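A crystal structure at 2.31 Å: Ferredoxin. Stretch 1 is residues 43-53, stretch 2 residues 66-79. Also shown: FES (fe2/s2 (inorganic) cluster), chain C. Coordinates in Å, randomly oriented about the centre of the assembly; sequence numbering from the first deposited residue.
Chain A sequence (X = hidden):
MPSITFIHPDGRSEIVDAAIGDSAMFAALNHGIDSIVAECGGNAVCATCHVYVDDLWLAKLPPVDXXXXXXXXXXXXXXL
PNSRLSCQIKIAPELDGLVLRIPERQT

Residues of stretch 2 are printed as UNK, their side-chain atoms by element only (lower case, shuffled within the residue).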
# COMPACT_ATOMS: atom_id res chain seq x y z
N ASN A 43 -2.22 -3.35 11.84
CA ASN A 43 -2.58 -4.54 12.58
C ASN A 43 -3.59 -5.45 11.85
O ASN A 43 -4.26 -6.30 12.45
CB ASN A 43 -3.04 -4.14 14.00
CG ASN A 43 -1.87 -3.62 14.88
OD1 ASN A 43 -1.03 -4.39 15.35
ND2 ASN A 43 -1.83 -2.31 15.10
N ALA A 44 -3.66 -5.29 10.52
CA ALA A 44 -4.44 -6.15 9.63
C ALA A 44 -5.88 -6.43 10.07
O ALA A 44 -6.29 -7.59 10.11
CB ALA A 44 -3.68 -7.46 9.34
N VAL A 45 -6.62 -5.37 10.40
CA VAL A 45 -8.01 -5.47 10.88
C VAL A 45 -8.88 -4.31 10.40
O VAL A 45 -9.98 -4.13 10.89
CB VAL A 45 -8.14 -5.57 12.46
CG1 VAL A 45 -7.85 -6.97 12.94
CG2 VAL A 45 -7.29 -4.51 13.23
N CYS A 46 -8.37 -3.52 9.46
CA CYS A 46 -9.16 -2.45 8.84
C CYS A 46 -8.95 -2.42 7.32
O CYS A 46 -8.18 -3.20 6.77
CB CYS A 46 -8.84 -1.10 9.49
SG CYS A 46 -7.30 -0.33 8.97
N ALA A 47 -9.65 -1.55 6.62
CA ALA A 47 -9.43 -1.49 5.18
C ALA A 47 -8.92 -0.12 4.72
O ALA A 47 -9.10 0.22 3.56
CB ALA A 47 -10.71 -1.90 4.43
N THR A 48 -8.26 0.62 5.63
CA THR A 48 -7.98 2.04 5.44
C THR A 48 -6.52 2.41 5.15
O THR A 48 -6.15 3.59 5.22
CB THR A 48 -8.48 2.92 6.67
OG1 THR A 48 -7.64 2.70 7.81
CG2 THR A 48 -9.97 2.64 7.06
N CYS A 49 -5.70 1.39 4.87
CA CYS A 49 -4.36 1.58 4.30
C CYS A 49 -4.30 1.08 2.84
O CYS A 49 -3.23 0.67 2.37
CB CYS A 49 -3.32 0.80 5.12
SG CYS A 49 -3.53 -1.01 5.07
N HIS A 50 -5.46 1.08 2.17
CA HIS A 50 -5.68 0.58 0.80
C HIS A 50 -4.67 1.16 -0.20
O HIS A 50 -4.37 2.34 -0.14
CB HIS A 50 -7.10 1.02 0.38
CG HIS A 50 -7.62 0.43 -0.90
ND1 HIS A 50 -7.05 -0.68 -1.52
CD2 HIS A 50 -8.71 0.75 -1.64
CE1 HIS A 50 -7.76 -1.00 -2.58
NE2 HIS A 50 -8.79 -0.17 -2.67
N VAL A 51 -4.12 0.33 -1.08
CA VAL A 51 -3.36 0.85 -2.22
C VAL A 51 -3.61 0.02 -3.47
O VAL A 51 -4.02 -1.13 -3.37
CB VAL A 51 -1.83 0.91 -1.99
CG1 VAL A 51 -1.43 2.02 -1.00
CG2 VAL A 51 -1.27 -0.45 -1.57
N TYR A 52 -3.34 0.59 -4.64
CA TYR A 52 -3.24 -0.19 -5.88
C TYR A 52 -1.78 -0.36 -6.29
O TYR A 52 -1.05 0.61 -6.53
CB TYR A 52 -4.04 0.43 -7.03
CG TYR A 52 -5.39 1.10 -6.68
CD1 TYR A 52 -6.42 0.39 -6.06
CD2 TYR A 52 -5.63 2.43 -7.04
CE1 TYR A 52 -7.65 1.00 -5.76
CE2 TYR A 52 -6.86 3.05 -6.75
CZ TYR A 52 -7.87 2.32 -6.12
OH TYR A 52 -9.08 2.94 -5.84
N VAL A 53 -1.33 -1.60 -6.33
CA VAL A 53 -0.01 -1.92 -6.80
C VAL A 53 0.02 -1.73 -8.33
O VAL A 53 -0.98 -2.02 -9.03
CB VAL A 53 0.34 -3.35 -6.44
CG1 VAL A 53 1.77 -3.67 -6.83
CG2 VAL A 53 0.14 -3.56 -4.92
N UNK A 66 -5.98 -15.02 3.00
CA UNK A 66 -7.41 -15.12 3.16
C UNK A 66 -7.96 -13.92 3.94
O UNK A 66 -8.99 -13.34 3.57
c UNK A 66 -7.76 -16.40 3.84
N UNK A 67 -7.25 -13.56 5.01
CA UNK A 67 -7.60 -12.39 5.84
C UNK A 67 -7.56 -11.05 5.07
O UNK A 67 -8.56 -10.33 5.00
o UNK A 67 -8.11 -10.80 8.26
n UNK A 67 -5.90 -10.41 8.33
c UNK A 67 -6.70 -12.34 7.09
c UNK A 67 -6.96 -11.11 7.94
N UNK A 68 -6.42 -10.74 4.45
CA UNK A 68 -6.34 -9.52 3.64
C UNK A 68 -7.40 -9.50 2.55
O UNK A 68 -7.96 -8.42 2.26
c UNK A 68 -4.87 -8.11 2.10
c UNK A 68 -3.46 -7.86 1.61
o UNK A 68 -2.52 -8.54 2.08
c UNK A 68 -4.98 -9.37 2.97
o UNK A 68 -3.29 -7.00 0.74
N UNK A 69 -7.68 -10.66 1.96
CA UNK A 69 -8.71 -10.75 0.90
C UNK A 69 -10.11 -10.38 1.37
O UNK A 69 -10.85 -9.68 0.67
o UNK A 69 -10.77 -12.93 -0.72
o UNK A 69 -9.48 -11.55 -1.94
c UNK A 69 -9.74 -12.21 -0.88
c UNK A 69 -8.75 -12.13 0.26
N UNK A 70 -10.50 -10.84 2.54
CA UNK A 70 -11.81 -10.42 3.06
C UNK A 70 -11.81 -8.98 3.56
O UNK A 70 -12.80 -8.26 3.38
c UNK A 70 -12.35 -11.35 4.12
o UNK A 70 -13.92 -10.52 5.69
o UNK A 70 -14.69 -11.15 3.70
c UNK A 70 -13.76 -10.99 4.53
N UNK A 71 -10.72 -8.55 4.19
CA UNK A 71 -10.58 -7.12 4.49
C UNK A 71 -10.78 -6.25 3.24
O UNK A 71 -11.46 -5.23 3.28
c UNK A 71 -10.26 -6.43 7.48
c UNK A 71 -9.19 -7.21 6.64
c UNK A 71 -7.79 -7.05 7.18
c UNK A 71 -9.23 -6.82 5.15
N UNK A 72 -10.21 -6.67 2.13
CA UNK A 72 -10.24 -5.84 0.94
C UNK A 72 -11.62 -5.57 0.33
O UNK A 72 -11.79 -4.56 -0.35
c UNK A 72 -7.55 -4.52 0.23
c UNK A 72 -6.90 -6.80 -0.77
c UNK A 72 -9.27 -6.36 -0.13
c UNK A 72 -7.81 -6.06 0.20
N UNK A 73 -12.61 -6.42 0.59
CA UNK A 73 -13.90 -6.06 0.03
C UNK A 73 -14.79 -5.15 0.89
O UNK A 73 -15.93 -4.88 0.53
o UNK A 73 -15.13 -8.24 1.40
c UNK A 73 -14.78 -8.43 0.22
o UNK A 73 -14.52 -9.55 -0.27
c UNK A 73 -14.66 -7.23 -0.65
N UNK A 74 -14.19 -4.64 1.97
CA UNK A 74 -14.80 -3.61 2.81
C UNK A 74 -14.13 -2.25 2.67
O UNK A 74 -14.32 -1.37 3.53
N UNK A 75 -13.34 -2.07 1.60
CA UNK A 75 -12.63 -0.81 1.37
C UNK A 75 -13.61 0.35 1.13
O UNK A 75 -14.76 0.11 0.78
c UNK A 75 -10.42 -1.77 0.62
c UNK A 75 -11.63 -0.94 0.20
o UNK A 75 -12.28 -1.57 -0.91
N UNK A 76 -13.16 1.59 1.32
CA UNK A 76 -14.02 2.76 1.08
C UNK A 76 -14.20 3.04 -0.43
O UNK A 76 -15.34 3.33 -0.89
c UNK A 76 -13.48 3.98 1.81
N UNK A 77 -13.07 2.96 -1.15
CA UNK A 77 -12.98 2.92 -2.62
C UNK A 77 -12.90 1.47 -3.04
O UNK A 77 -11.98 0.76 -2.62
o UNK A 77 -11.79 5.01 -3.17
c UNK A 77 -11.69 3.60 -3.11
N UNK A 78 -13.82 1.05 -3.91
CA UNK A 78 -13.98 -0.36 -4.31
C UNK A 78 -12.69 -1.04 -4.82
O UNK A 78 -11.90 -0.45 -5.60
c UNK A 78 -16.53 -0.42 -4.57
c UNK A 78 -15.17 -0.52 -5.28
o UNK A 78 -17.53 0.02 -5.19
o UNK A 78 -16.61 -0.79 -3.38
N UNK A 79 -12.48 -2.28 -4.37
CA UNK A 79 -11.24 -3.00 -4.66
C UNK A 79 -11.07 -3.23 -6.17
O UNK A 79 -12.03 -3.35 -6.91
c UNK A 79 -11.16 -4.32 -3.89
n UNK A 79 -10.92 -7.44 -3.42
n UNK A 79 -11.41 -8.74 -1.58
c UNK A 79 -10.60 -8.44 -2.58
c UNK A 79 -12.12 -5.44 -4.35
n UNK A 79 -9.47 -9.15 -2.74
c UNK A 79 -12.14 -6.61 -3.35
FE1 FES C . -5.40 -1.48 9.33
FE2 FES C . -3.42 -1.86 7.18
S1 FES C . -5.15 -3.04 7.85
S2 FES C . -3.72 -0.25 8.60
O HOH W 1 -10.59 1.83 2.48

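Position 66 carries one side-chain carbon, far from stretch 1; it is Ala66, a small residue suited to a helix start, where its backbone O accepts from N of position 70. Position 67 has two carbons, the second bearing one oxygen and one nitrogen, an amide. Its nitrogen lies 3.4 Å from Ala44 O. This is Asn67, whose ND2 can donate where a carboxylate could not; the hydrogen bond is nearly straight but weak.

Position 68 has three carbons, the third with two oxygens: Glu68, buried, its charge tempered by a hydrogen bond to OE2 from elsewhere in the structure. Positions 69 and 70 each show two carbons ending in two oxygens. They are Asp69 and Asp70, both out of reach of stretch 1.

Position 71 has four carbons, forked at the second, and points toward stretch 1. This is Leu71: its CD1 lies 3.3 Å from Ala44 O and 3.8 Å from Val45 N, so a flexible aliphatic chain packs on the backbone of the cluster loop. Position 72 is likewise forked; as Leu72, it brings CD2 to 4.2 Å from His50 ND1 as modelled, a nonpolar neighbour for the buried imidazole.

Position 73, two carbons with two terminal oxygens, is Asp73, exposed, its CA-to-CB bond pointing away from stretch 1. Position 74 has no side-chain atoms and is Gly74; its O lies 3.8 Å from Ala47 CB, although a CB here would have room.

Position 75 has one carbon bearing an oxygen and a methyl carbon. In Thr75, CG2 sits over one face of the His50 ring, 3.8 Å from its centroid, a CH-pi contact, while OG1 lies 3.1 Å from Leu72 O and 2.9 Å from the backbone O of position 77.

Position 76, a single carbon, is Ala76, contributing its backbone: N donates to a water that itself donates to Ala47 O. Position 77 has one carbon then one oxygen: Ser77, whose CB lies 3.8 Å from Tyr52 OH and whose OG is bonded elsewhere. Position 78, two carbons ending in two oxygens, is Asp78, exposed, so its charge can meet solvent. Position 79 has three carbons, a nitrogen, and a carbon with two more nitrogens: Arg79, long enough to reach back in salt bridges, NH2 2.5 Å from Asp69 OD1 and NH1 3.5 Å from Asp73 OD2.

The contact is chiefly nonpolar. Leu71 covers the loop from Ala44 to Cys46; Ala47 packs against the turn; Thr75 lies over one His50 face, with Ser77 O and Asp78 O at its edge.

Stretch 2 (66-79) ANEDDLLDGTASDR
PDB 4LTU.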